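Local atomic coordinates of putative transporter (Clostridium difficile 630, PDB entry 3LV9), a protein that is of unknown function but is probably a membrane transporter that may bind flavin adenine dinucleotide, the part described being its pair of CBS domains. Residues 35-40 and 60-66; 56-61 and 72-76; 106-110 and 139-143. Where two conformers were deposited one is given. Numbering follows the deposited sequence.

Contacts 1 and 2 lie in the first CBS domain, contact 3 in the second. Strand 58-62 is the middle strand of a three-stranded sheet: contact 1 sets strand 38-39 parallel along one edge, contact 2 sets strand 69-74 antiparallel along the other. The two share Pro60 and Val61, alternate along the chain, and have centres about 11 Å apart; Ile38 CD1 meets Val73 CG2 at 4.0 Å. Contact 3, later in sequence, packs helix 106-116 on helix 136-145; its centre lies about 25 Å from that of contact 1 and 21 Å from that of contact 2. Contacts 2 and 3 both touch the second subunit, so both CBS domains take part in the dimer.

Contact 1: residues 35-40 and 60-66; sequences MVCIYE and PVCRKNK. With PO4 (phosphate ion), chain B.
Strand 38-39 runs parallel to strand 60-62, Ile38 paired with Val61 (CA-CA 4.7 Å) and Tyr39 with Cys62 (4.6 Å). Three backbone bonds of 2.9 Å hold the register: Ile38 N to Pro60 O, Cys62 N to Ile38 O, and Glu40 N to Cys62 O. Tyr39 N, turned away, bonds Asp42 OD2. Beside them a disulfide joins Cys37 SG to Cys62 SG at 1.7 Å, shorter than a standard S-S bond, with chi3 102°. Tyr39 (chi1 m) lies on the same face as Cys62, whose SG is 4.9 Å from the centroid of the Tyr39 ring, an oblique sulfur-aromatic contact. Past the strand, residues 63-66 turn back, Lys64 with positive phi (75°) and Asn65 N bonding Arg63 O at 2.8 Å. Glu40 (chi1 p) reaches Arg63 in a salt bridge, its OE2 2.5 Å from Arg63 NE and its OE1 3.1 Å from Arg63 NH2. A phosphate, probably from the crystallisation liquor, accepts a very short bond from Tyr39 OH to its O2 (2.3 Å) and one from Lys66 NZ to its O4 (3.0 Å). Lys66 NZ also bonds Arg32 O and, weakly, Met35 O (3.3 Å). These strands are the parallel pair of a beta-alpha-beta unit in the first CBS domain: helix 44-53 connects them and receives Ile38 on Ile47, while strand 69-74 flanks Val61.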
HETATM    1  N   MSE A  35      -6.630  12.547  -9.199  1.00 31.47           N
HETATM    2  CA  MSE A  35      -6.507  12.311  -7.776  1.00 32.46           C
HETATM    3  C   MSE A  35      -7.878  11.980  -7.184  1.00 31.72           C
HETATM    4  O   MSE A  35      -8.876  12.635  -7.491  1.00 31.74           O
HETATM    5  CB  MSE A  35      -5.889  13.557  -7.140  1.00 33.25           C
HETATM    6  CG  MSE A  35      -6.299  13.853  -5.749  1.00 38.99           C
HETATM    7 SE   MSE A  35      -5.393  15.462  -5.111  0.80 49.51          SE
HETATM    8  CE  MSE A  35      -6.522  15.873  -3.593  1.00 49.77           C
ATOM      9  N   VAL A  36      -7.940  10.967  -6.353  1.00 31.49           N
ATOM     10  CA  VAL A  36      -9.167  10.702  -5.646  1.00 32.47           C
ATOM     11  C   VAL A  36      -9.176  11.199  -4.213  1.00 32.22           C
ATOM     12  O   VAL A  36      -8.396  10.767  -3.402  1.00 32.61           O
ATOM     13  CB  VAL A  36      -9.485   9.226  -5.667  1.00 33.49           C
ATOM     14  CG1 VAL A  36     -10.571   8.937  -4.683  1.00 34.16           C
ATOM     15  CG2 VAL A  36      -9.932   8.809  -7.087  1.00 33.97           C
ATOM     16  N   CYS A  37     -10.106  12.099  -3.923  1.00 32.76           N
ATOM     17  CA  CYS A  37     -10.329  12.662  -2.607  1.00 33.35           C
ATOM     18  C   CYS A  37     -11.590  12.072  -2.035  1.00 32.44           C
ATOM     19  O   CYS A  37     -12.597  11.972  -2.722  1.00 33.42           O
ATOM     20  CB  CYS A  37     -10.535  14.196  -2.695  1.00 33.67           C
ATOM     21  SG  CYS A  37      -9.787  15.024  -1.261  1.00 42.61           S
ATOM     22  N   ILE A  38     -11.556  11.724  -0.759  1.00 30.86           N
ATOM     23  CA  ILE A  38     -12.744  11.454  -0.038  1.00 29.91           C
ATOM     24  C   ILE A  38     -13.245  12.784   0.491  1.00 29.69           C
ATOM     25  O   ILE A  38     -12.539  13.429   1.257  1.00 30.66           O
ATOM     26  CB  ILE A  38     -12.444  10.559   1.148  1.00 29.89           C
ATOM     27  CG1 ILE A  38     -11.997   9.170   0.672  1.00 30.37           C
ATOM     28  CG2 ILE A  38     -13.700  10.406   2.003  1.00 30.42           C
ATOM     29  CD1 ILE A  38     -11.842   8.180   1.776  1.00 32.37           C
ATOM     30  N   TYR A  39     -14.450  13.208   0.129  1.00 28.23           N
ATOM     31  CA  TYR A  39     -14.974  14.474   0.675  1.00 28.45           C
ATOM     32  C   TYR A  39     -15.605  14.204   2.047  1.00 27.54           C
ATOM     33  O   TYR A  39     -16.142  13.120   2.282  1.00 26.20           O
ATOM     34  CB  TYR A  39     -15.985  15.115  -0.282  1.00 28.26           C
ATOM     35  CG  TYR A  39     -15.390  15.501  -1.630  1.00 29.35           C
ATOM     36  CD1 TYR A  39     -14.970  16.792  -1.880  1.00 30.87           C
ATOM     37  CD2 TYR A  39     -15.278  14.587  -2.653  1.00 31.31           C
ATOM     38  CE1 TYR A  39     -14.433  17.155  -3.089  1.00 30.20           C
ATOM     39  CE2 TYR A  39     -14.721  14.953  -3.886  1.00 30.69           C
ATOM     40  CZ  TYR A  39     -14.293  16.231  -4.076  1.00 29.37           C
ATOM     41  OH  TYR A  39     -13.737  16.608  -5.267  1.00 27.59           O
ATOM     42  N   GLU A  40     -15.567  15.164   2.957  1.00 27.28           N
ATOM     43  CA  GLU A  40     -16.172  14.892   4.270  1.00 28.30           C
ATOM     44  C   GLU A  40     -17.676  14.608   4.168  1.00 26.90           C
ATOM     45  O   GLU A  40     -18.226  13.960   5.030  1.00 27.55           O
ATOM     46  CB  GLU A  40     -15.834  15.960   5.365  1.00 28.47           C
ATOM     47  CG  GLU A  40     -16.323  17.346   5.126  1.00 31.20           C
ATOM     48  CD  GLU A  40     -15.975  18.342   6.272  1.00 33.42           C
ATOM     49  OE1 GLU A  40     -15.490  17.964   7.371  1.00 34.05           O
ATOM     50  OE2 GLU A  40     -16.187  19.536   6.052  1.00 33.50           O
ATOM     51  N   PRO A  60      -6.415  11.277   0.575  1.00 27.03           N
ATOM     52  CA  PRO A  60      -6.721  12.582   1.056  1.00 27.01           C
ATOM     53  C   PRO A  60      -8.210  12.782   1.286  1.00 26.69           C
ATOM     54  O   PRO A  60      -9.001  12.197   0.596  1.00 26.24           O
ATOM     55  CB  PRO A  60      -6.220  13.493  -0.049  1.00 27.83           C
ATOM     56  CG  PRO A  60      -6.319  12.677  -1.277  1.00 28.87           C
ATOM     57  CD  PRO A  60      -6.134  11.255  -0.869  1.00 28.22           C
ATOM     58  N   VAL A  61      -8.536  13.601   2.289  1.00 26.23           N
ATOM     59  CA  VAL A  61      -9.857  13.979   2.636  1.00 25.87           C
ATOM     60  C   VAL A  61      -9.964  15.492   2.335  1.00 27.06           C
ATOM     61  O   VAL A  61      -9.072  16.288   2.717  1.00 26.75           O
ATOM     62  CB  VAL A  61     -10.100  13.713   4.131  1.00 25.58           C
ATOM     63  CG1 VAL A  61     -11.400  14.292   4.581  1.00 24.25           C
ATOM     64  CG2 VAL A  61     -10.045  12.230   4.420  1.00 25.13           C
ATOM     65  N   CYS A  62     -11.026  15.857   1.627  1.00 27.68           N
ATOM     66  CA  CYS A  62     -11.341  17.226   1.226  1.00 29.18           C
ATOM     67  C   CYS A  62     -12.646  17.725   1.779  1.00 28.60           C
ATOM     68  O   CYS A  62     -13.570  16.981   1.913  1.00 28.43           O
ATOM     69  CB  CYS A  62     -11.491  17.334  -0.284  1.00 29.64           C
ATOM     70  SG  CYS A  62     -10.296  16.595  -1.234  1.00 36.20           S
ATOM     71  N   ARG A  63     -12.717  19.015   2.028  1.00 28.76           N
ATOM     72  CA  ARG A  63     -13.948  19.709   2.355  1.00 29.34           C
ATOM     73  C   ARG A  63     -14.328  20.481   1.119  1.00 29.36           C
ATOM     74  O   ARG A  63     -13.603  21.371   0.677  1.00 29.36           O
ATOM     75  CB  ARG A  63     -13.697  20.635   3.556  1.00 30.16           C
ATOM     76  CG  ARG A  63     -14.764  21.667   3.947  1.00 31.52           C
ATOM     77  CD  ARG A  63     -14.363  22.368   5.289  1.00 32.69           C
ATOM     78  NE  ARG A  63     -14.576  21.448   6.430  1.00 34.43           N
ATOM     79  CZ  ARG A  63     -13.959  21.491   7.627  1.00 37.52           C
ATOM     80  NH1 ARG A  63     -13.052  22.426   7.915  1.00 37.35           N
ATOM     81  NH2 ARG A  63     -14.243  20.572   8.562  1.00 36.84           N
ATOM     82  N   LYS A  64     -15.443  20.086   0.527  1.00 29.51           N
ATOM     83  CA  LYS A  64     -16.057  20.800  -0.601  1.00 29.64           C
ATOM     84  C   LYS A  64     -15.348  20.621  -1.940  1.00 29.02           C
ATOM     85  O   LYS A  64     -15.958  20.165  -2.907  1.00 30.00           O
ATOM     86  CB  LYS A  64     -16.258  22.306  -0.289  1.00 30.28           C
ATOM     87  CG  LYS A  64     -17.420  22.622   0.655  1.00 33.21           C
ATOM     88  CD  LYS A  64     -18.672  21.802   0.320  1.00 36.83           C
ATOM     89  CE  LYS A  64     -19.972  22.614   0.355  1.00 40.48           C
ATOM     90  NZ  LYS A  64     -21.146  21.774  -0.130  1.00 41.90           N
ATOM     91  N   ASN A  65     -14.090  21.021  -2.007  1.00 28.20           N
ATOM     92  CA  ASN A  65     -13.299  20.925  -3.229  1.00 27.40           C
ATOM     93  C   ASN A  65     -11.875  20.435  -2.954  1.00 26.96           C
ATOM     94  O   ASN A  65     -11.421  20.365  -1.810  1.00 26.10           O
ATOM     95  CB  ASN A  65     -13.242  22.278  -3.911  1.00 27.39           C
ATOM     96  CG  ASN A  65     -12.716  23.330  -2.999  1.00 27.50           C
ATOM     97  OD1 ASN A  65     -11.519  23.375  -2.728  1.00 29.55           O
ATOM     98  ND2 ASN A  65     -13.606  24.155  -2.468  1.00 24.46           N
ATOM     99  N   LYS A  66     -11.166  20.113  -4.023  1.00 27.30           N
ATOM    100  CA  LYS A  66      -9.852  19.500  -3.911  1.00 27.34           C
ATOM    101  C   LYS A  66      -8.755  20.504  -3.449  1.00 27.19           C
ATOM    102  O   LYS A  66      -7.621  20.103  -3.227  1.00 26.42           O
ATOM    103  CB  LYS A  66      -9.486  18.837  -5.244  1.00 27.80           C
ATOM    104  CG  LYS A  66     -10.086  17.426  -5.458  1.00 26.72           C
ATOM    105  CD  LYS A  66      -9.786  16.908  -6.862  1.00 27.06           C
ATOM    106  CE  LYS A  66     -10.442  15.530  -7.141  1.00 27.83           C
ATOM    107  NZ  LYS A  66     -10.550  15.293  -8.654  1.00 27.41           N
TER
HETATM  108  P   PO4 B 401     -14.301  14.952  -8.101  1.00 74.43           P
HETATM  109  O1  PO4 B 401     -14.913  15.232  -9.456  1.00 76.49           O
HETATM  110  O2  PO4 B 401     -13.760  16.254  -7.576  1.00 76.36           O
HETATM  111  O3  PO4 B 401     -15.307  14.466  -7.088  1.00 78.28           O
HETATM  112  O4  PO4 B 401     -13.228  13.909  -8.315  1.00 75.16           O

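Contact 2: residues 56-61 and 72-76; sequences VTRYPV and FVHIR
Phe72, Val73 and Arg58 have the most surface buried where strands 58-61 and 72-74 meet in the antiparallel beta hairpin of the first CBS domain, the short axes 4.4 Å apart at 149°. Val73 forms the hydrogen-bonded pair with Tyr59: Tyr59 N to Val73 O and Val73 N to Tyr59 O are both 2.7 Å. Its side chain (chi1 m) packs CG1 on Val61 CG2 at 3.7 Å. Phe72 (chi1 p), in a non-hydrogen-bonded pair with Pro60, shares a face with Arg58 and His74; its CE1 lies 3.5 Å from Arg58 CD. Arg58 (chi1 m), paired with His74 at CA-CA 4.5 Å, extends so that His74 CD2 lies over its guanidinium, 3.9 Å from NE. Ile75 N bonds Thr57 O (2.8 Å) as the strand passes into helix 75-85, and His74 ND1 caps it, accepting from Arg76 N (3.1 Å). Strand 38-39 completes the sheet beside strand 58-62; Tyr59 and Ile75 pack on Leu51 of helix 44-53, and Arg76 forms a salt bridge with Glu137 of the second subunit.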
ATOM      1  N   VAL A  56      -5.622   1.454  -3.782  1.00 43.06           N
ATOM      2  CA  VAL A  56      -4.822   2.507  -3.149  1.00 41.37           C
ATOM      3  C   VAL A  56      -5.025   2.494  -1.634  1.00 40.15           C
ATOM      4  O   VAL A  56      -6.105   2.143  -1.165  1.00 40.99           O
ATOM      5  CB  VAL A  56      -5.262   3.855  -3.808  1.00 41.36           C
ATOM      6  CG1 VAL A  56      -4.892   5.086  -2.997  1.00 39.27           C
ATOM      7  CG2 VAL A  56      -4.710   3.906  -5.251  1.00 41.32           C
ATOM      8  N   THR A  57      -4.011   2.902  -0.882  1.00 38.13           N
ATOM      9  CA  THR A  57      -3.980   2.689   0.567  1.00 37.32           C
ATOM     10  C   THR A  57      -4.212   3.935   1.393  1.00 35.73           C
ATOM     11  O   THR A  57      -4.690   3.843   2.536  1.00 33.96           O
ATOM     12  CB  THR A  57      -2.619   2.045   1.014  1.00 37.20           C
ATOM     13  OG1 THR A  57      -2.785   0.632   1.160  1.00 38.90           O
ATOM     14  CG2 THR A  57      -2.172   2.531   2.353  1.00 39.30           C
ATOM     15  N   ARG A  58      -3.854   5.089   0.824  1.00 34.34           N
ATOM     16  CA  ARG A  58      -3.942   6.363   1.550  0.50 33.85           C
ATOM     17  C   ARG A  58      -4.738   7.397   0.730  1.00 32.92           C
ATOM     18  O   ARG A  58      -4.413   7.670  -0.428  1.00 32.49           O
ATOM     19  CB  ARG A  58      -2.538   6.878   1.906  0.50 33.76           C
ATOM     20  CG  ARG A  58      -1.833   6.096   3.048  0.50 34.35           C
ATOM     21  CD  ARG A  58      -0.372   6.574   3.352  0.50 34.26           C
ATOM     22  NE  ARG A  58       0.213   5.876   4.507  0.50 33.87           N
ATOM     23  CZ  ARG A  58       1.060   4.850   4.428  0.50 34.06           C
ATOM     24  NH1 ARG A  58       1.470   4.398   3.249  0.50 33.86           N
ATOM     25  NH2 ARG A  58       1.504   4.269   5.535  0.50 33.60           N
ATOM     26  N   TYR A  59      -5.789   7.956   1.325  1.00 31.10           N
ATOM     27  CA  TYR A  59      -6.622   8.893   0.605  1.00 29.08           C
ATOM     28  C   TYR A  59      -6.667  10.215   1.315  1.00 28.39           C
ATOM     29  O   TYR A  59      -6.961  10.290   2.502  1.00 28.95           O
ATOM     30  CB  TYR A  59      -8.033   8.389   0.445  1.00 28.89           C
ATOM     31  CG  TYR A  59      -8.213   7.205  -0.483  1.00 27.64           C
ATOM     32  CD1 TYR A  59      -8.686   7.386  -1.802  1.00 28.77           C
ATOM     33  CD2 TYR A  59      -7.968   5.914  -0.049  1.00 25.58           C
ATOM     34  CE1 TYR A  59      -8.881   6.295  -2.667  1.00 29.77           C
ATOM     35  CE2 TYR A  59      -8.155   4.794  -0.919  1.00 24.95           C
ATOM     36  CZ  TYR A  59      -8.622   5.008  -2.213  1.00 30.36           C
ATOM     37  OH  TYR A  59      -8.812   3.938  -3.082  1.00 36.48           O
ATOM     38  N   PRO A  60      -6.415  11.277   0.575  1.00 27.03           N
ATOM     39  CA  PRO A  60      -6.721  12.582   1.056  1.00 27.01           C
ATOM     40  C   PRO A  60      -8.210  12.782   1.286  1.00 26.69           C
ATOM     41  O   PRO A  60      -9.001  12.197   0.596  1.00 26.24           O
ATOM     42  CB  PRO A  60      -6.220  13.493  -0.049  1.00 27.83           C
ATOM     43  CG  PRO A  60      -6.319  12.677  -1.277  1.00 28.87           C
ATOM     44  CD  PRO A  60      -6.134  11.255  -0.869  1.00 28.22           C
ATOM     45  N   VAL A  61      -8.536  13.601   2.289  1.00 26.23           N
ATOM     46  CA  VAL A  61      -9.857  13.979   2.636  1.00 25.87           C
ATOM     47  C   VAL A  61      -9.964  15.492   2.335  1.00 27.06           C
ATOM     48  O   VAL A  61      -9.072  16.288   2.717  1.00 26.75           O
ATOM     49  CB  VAL A  61     -10.100  13.713   4.131  1.00 25.58           C
ATOM     50  CG1 VAL A  61     -11.400  14.292   4.581  1.00 24.25           C
ATOM     51  CG2 VAL A  61     -10.045  12.230   4.420  1.00 25.13           C
ATOM     52  N   PHE A  72      -5.274  13.233   5.485  1.00 28.63           N
ATOM     53  CA  PHE A  72      -5.555  12.017   4.765  1.00 28.79           C
ATOM     54  C   PHE A  72      -5.972  10.888   5.686  1.00 29.18           C
ATOM     55  O   PHE A  72      -5.877  10.978   6.912  1.00 28.74           O
ATOM     56  CB  PHE A  72      -4.359  11.597   3.938  1.00 29.06           C
ATOM     57  CG  PHE A  72      -3.288  10.875   4.715  1.00 28.73           C
ATOM     58  CD1 PHE A  72      -3.246   9.500   4.722  1.00 28.97           C
ATOM     59  CD2 PHE A  72      -2.280  11.587   5.363  1.00 32.09           C
ATOM     60  CE1 PHE A  72      -2.216   8.806   5.383  1.00 33.46           C
ATOM     61  CE2 PHE A  72      -1.228  10.916   6.047  1.00 32.97           C
ATOM     62  CZ  PHE A  72      -1.201   9.517   6.059  1.00 32.61           C
ATOM     63  N   VAL A  73      -6.444   9.816   5.075  1.00 28.46           N
ATOM     64  CA  VAL A  73      -6.821   8.694   5.838  1.00 29.07           C
ATOM     65  C   VAL A  73      -6.244   7.478   5.192  1.00 29.93           C
ATOM     66  O   VAL A  73      -5.973   7.470   3.999  1.00 29.92           O
ATOM     67  CB  VAL A  73      -8.350   8.583   5.978  1.00 29.14           C
ATOM     68  CG1 VAL A  73      -8.846   9.691   6.873  1.00 29.12           C
ATOM     69  CG2 VAL A  73      -9.044   8.614   4.610  1.00 27.60           C
ATOM     70  N   HIS A  74      -6.035   6.457   6.017  1.00 30.38           N
ATOM     71  CA  HIS A  74      -5.543   5.175   5.564  1.00 30.38           C
ATOM     72  C   HIS A  74      -6.701   4.197   5.515  1.00 30.35           C
ATOM     73  O   HIS A  74      -7.551   4.148   6.417  1.00 30.11           O
ATOM     74  CB  HIS A  74      -4.492   4.672   6.537  1.00 31.18           C
ATOM     75  CG  HIS A  74      -3.726   3.499   6.042  1.00 32.21           C
ATOM     76  ND1 HIS A  74      -4.329   2.303   5.708  1.00 33.15           N
ATOM     77  CD2 HIS A  74      -2.402   3.337   5.819  1.00 34.42           C
ATOM     78  CE1 HIS A  74      -3.408   1.458   5.281  1.00 35.30           C
ATOM     79  NE2 HIS A  74      -2.232   2.065   5.328  1.00 35.47           N
ATOM     80  N   ILE A  75      -6.694   3.375   4.485  1.00 30.48           N
ATOM     81  CA  ILE A  75      -7.768   2.445   4.205  1.00 31.19           C
ATOM     82  C   ILE A  75      -8.104   1.478   5.403  1.00 31.45           C
ATOM     83  O   ILE A  75      -9.243   1.096   5.606  1.00 30.90           O
ATOM     84  CB  ILE A  75      -7.385   1.704   2.877  1.00 31.64           C
ATOM     85  CG1 ILE A  75      -8.571   1.185   2.118  1.00 31.63           C
ATOM     86  CG2 ILE A  75      -6.376   0.556   3.106  1.00 31.72           C
ATOM     87  CD1 ILE A  75      -8.138   0.116   1.107  1.00 31.10           C
ATOM     88  N   ARG A  76      -7.113   1.087   6.200  1.00 32.32           N
ATOM     89  CA  ARG A  76      -7.328   0.092   7.259  1.00 32.88           C
ATOM     90  C   ARG A  76      -8.137   0.659   8.384  1.00 32.54           C
ATOM     91  O   ARG A  76      -9.003  -0.018   8.977  1.00 32.65           O
ATOM     92  CB  ARG A  76      -6.012  -0.394   7.849  1.00 33.05           C
ATOM     93  CG  ARG A  76      -5.555  -1.640   7.205  1.00 35.44           C
ATOM     94  CD  ARG A  76      -4.433  -2.286   7.966  1.00 38.06           C
ATOM     95  NE  ARG A  76      -3.273  -1.426   8.122  1.00 43.15           N
ATOM     96  CZ  ARG A  76      -2.215  -1.377   7.299  1.00 45.67           C
ATOM     97  NH1 ARG A  76      -1.216  -0.546   7.593  1.00 46.21           N
ATOM     98  NH2 ARG A  76      -2.133  -2.133   6.196  1.00 46.58           N
TER

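Contact 3: residues 106-110 and 139-143; sequences IDKAL and ILEEI
Helices 106-110 and 139-143 pack obliquely and roughly antiparallel, 137° between their N-to-C directions and 10.1 Å between the short axes, with no hydrogen bond across. Their backbones come closest at Ile106 and Ile139 (CA-CA 6.7 Å). The main bump is Ile139 (chi1 m), pointing into the hollow among Ile106, Ala109 and Leu110: its CG2 meets Ile106 CG2 at 3.5 Å and Leu110 CB at 3.9 Å, and its CD1 reaches Ala109 CB at 4.0 Å, admitted by the short alanine. Leu110 (chi1 t, chi2 p) projects over Ile139 toward Leu140 and Ile143, its CD1 3.4 Å from Leu140 CD2 and its CD2 3.4 Å from Ile143 CD1. Ile106 (chi1 m) rests its CD1 on Glu142 CG at 3.6 Å; the carboxylate of Glu142 is paired with Lys23. This is the apolar packing of the two helices of the second CBS domain. Lys23 and Ile25, from the loop ahead of strand 30-31, cover Ile106 and Ala109, while Leu140 and Ile143 touch Ile83 in helix 75-85 of the second subunit.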
ATOM      1  N   ILE A 106      12.574  16.357  -7.573  1.00 35.68           N
ATOM      2  CA  ILE A 106      12.249  15.068  -6.956  1.00 35.80           C
ATOM      3  C   ILE A 106      13.136  14.689  -5.758  1.00 36.01           C
ATOM      4  O   ILE A 106      12.656  14.098  -4.829  1.00 35.63           O
ATOM      5  CB  ILE A 106      12.250  13.953  -8.011  1.00 36.17           C
ATOM      6  CG1 ILE A 106      11.188  14.268  -9.078  1.00 37.55           C
ATOM      7  CG2 ILE A 106      11.934  12.628  -7.387  1.00 35.19           C
ATOM      8  CD1 ILE A 106      11.145  13.263 -10.241  1.00 39.61           C
ATOM      9  N   ASP A 107      14.414  15.057  -5.774  1.00 37.06           N
ATOM     10  CA  ASP A 107      15.353  14.738  -4.669  1.00 37.97           C
ATOM     11  C   ASP A 107      15.112  15.559  -3.382  1.00 37.80           C
ATOM     12  O   ASP A 107      15.300  15.064  -2.265  1.00 36.86           O
ATOM     13  CB  ASP A 107      16.827  14.923  -5.116  1.00 38.59           C
ATOM     14  CG  ASP A 107      17.086  16.285  -5.734  1.00 41.00           C
ATOM     15  OD1 ASP A 107      16.085  16.975  -6.043  1.00 46.56           O
ATOM     16  OD2 ASP A 107      18.261  16.662  -5.945  1.00 44.94           O
ATOM     17  N   LYS A 108      14.721  16.817  -3.549  1.00 37.88           N
ATOM     18  CA  LYS A 108      14.421  17.675  -2.411  1.00 38.18           C
ATOM     19  C   LYS A 108      13.042  17.356  -1.830  1.00 37.93           C
ATOM     20  O   LYS A 108      12.795  17.537  -0.637  1.00 38.53           O
ATOM     21  CB  LYS A 108      14.516  19.131  -2.844  1.00 38.87           C
ATOM     22  CG  LYS A 108      15.888  19.495  -3.347  1.00 40.01           C
ATOM     23  CD  LYS A 108      15.940  20.975  -3.687  1.00 44.65           C
ATOM     24  CE  LYS A 108      17.283  21.366  -4.379  1.00 47.68           C
ATOM     25  NZ  LYS A 108      17.114  22.460  -5.429  1.00 48.63           N
ATOM     26  N   ALA A 109      12.151  16.845  -2.668  1.00 37.49           N
ATOM     27  CA  ALA A 109      10.894  16.283  -2.214  1.00 37.29           C
ATOM     28  C   ALA A 109      11.117  15.098  -1.275  1.00 37.76           C
ATOM     29  O   ALA A 109      10.512  14.995  -0.203  1.00 37.09           O
ATOM     30  CB  ALA A 109      10.099  15.853  -3.393  1.00 36.72           C
ATOM     31  N   LEU A 110      11.984  14.184  -1.670  1.00 38.71           N
ATOM     32  CA  LEU A 110      12.231  13.018  -0.823  1.00 39.91           C
ATOM     33  C   LEU A 110      12.825  13.469   0.505  1.00 40.61           C
ATOM     34  O   LEU A 110      12.376  13.035   1.561  1.00 40.93           O
ATOM     35  CB  LEU A 110      13.144  12.018  -1.535  1.00 39.73           C
ATOM     36  CG  LEU A 110      13.451  10.680  -0.848  1.00 41.38           C
ATOM     37  CD1 LEU A 110      12.202   9.794  -0.751  1.00 38.67           C
ATOM     38  CD2 LEU A 110      14.622   9.946  -1.576  1.00 39.67           C
ATOM     39  N   ILE A 139       8.055   8.496  -5.461  1.00 27.19           N
ATOM     40  CA  ILE A 139       9.284   9.248  -5.561  1.00 27.40           C
ATOM     41  C   ILE A 139      10.528   8.339  -5.540  1.00 28.33           C
ATOM     42  O   ILE A 139      11.481   8.568  -6.300  1.00 29.76           O
ATOM     43  CB  ILE A 139       9.428  10.291  -4.445  1.00 26.92           C
ATOM     44  CG1 ILE A 139       8.384  11.406  -4.556  1.00 26.17           C
ATOM     45  CG2 ILE A 139      10.794  10.953  -4.513  1.00 27.11           C
ATOM     46  CD1 ILE A 139       8.240  12.258  -3.264  1.00 22.33           C
ATOM     47  N   LEU A 140      10.544   7.343  -4.674  1.00 28.21           N
ATOM     48  CA  LEU A 140      11.639   6.340  -4.647  1.00 28.05           C
ATOM     49  C   LEU A 140      11.685   5.564  -5.992  1.00 29.02           C
ATOM     50  O   LEU A 140      12.760   5.359  -6.569  1.00 27.18           O
ATOM     51  CB  LEU A 140      11.427   5.373  -3.490  1.00 27.02           C
ATOM     52  CG  LEU A 140      11.461   6.027  -2.108  1.00 27.07           C
ATOM     53  CD1 LEU A 140      10.980   5.025  -1.072  1.00 21.87           C
ATOM     54  CD2 LEU A 140      12.861   6.572  -1.731  1.00 23.15           C
ATOM     55  N   GLU A 141      10.505   5.173  -6.493  1.00 30.34           N
ATOM     56  CA  GLU A 141      10.371   4.491  -7.797  1.00 32.18           C
ATOM     57  C   GLU A 141      11.074   5.282  -8.920  1.00 33.01           C
ATOM     58  O   GLU A 141      11.926   4.760  -9.643  1.00 32.29           O
ATOM     59  CB  GLU A 141       8.885   4.258  -8.106  1.00 32.72           C
ATOM     60  CG  GLU A 141       8.591   3.241  -9.202  1.00 35.85           C
ATOM     61  CD  GLU A 141       7.356   2.321  -8.886  1.00 41.04           C
ATOM     62  OE1 GLU A 141       6.332   2.458  -9.604  1.00 39.96           O
ATOM     63  OE2 GLU A 141       7.416   1.459  -7.940  1.00 41.95           O
ATOM     64  N   GLU A 142      10.777   6.576  -9.002  1.00 34.01           N
ATOM     65  CA  GLU A 142      11.470   7.451  -9.930  1.00 34.33           C
ATOM     66  C   GLU A 142      13.020   7.541  -9.733  1.00 34.34           C
ATOM     67  O   GLU A 142      13.790   7.426 -10.703  1.00 33.57           O
ATOM     68  CB  GLU A 142      10.846   8.839  -9.878  1.00 34.96           C
ATOM     69  CG  GLU A 142      11.218   9.709 -11.067  1.00 37.61           C
ATOM     70  CD  GLU A 142      10.571   9.228 -12.362  1.00 41.98           C
ATOM     71  OE1 GLU A 142       9.681   8.340 -12.291  1.00 46.01           O
ATOM     72  OE2 GLU A 142      10.937   9.747 -13.447  1.00 44.07           O
ATOM     73  N   ILE A 143      13.481   7.738  -8.500  1.00 34.44           N
ATOM     74  CA  ILE A 143      14.927   7.869  -8.250  1.00 34.68           C
ATOM     75  C   ILE A 143      15.742   6.609  -8.600  1.00 35.32           C
ATOM     76  O   ILE A 143      16.785   6.720  -9.248  1.00 36.37           O
ATOM     77  CB  ILE A 143      15.229   8.254  -6.777  1.00 34.79           C
ATOM     78  CG1 ILE A 143      14.707   9.675  -6.474  1.00 34.97           C
ATOM     79  CG2 ILE A 143      16.722   8.179  -6.518  1.00 32.76           C
ATOM     80  CD1 ILE A 143      14.585  10.009  -5.010  1.00 33.11           C
TER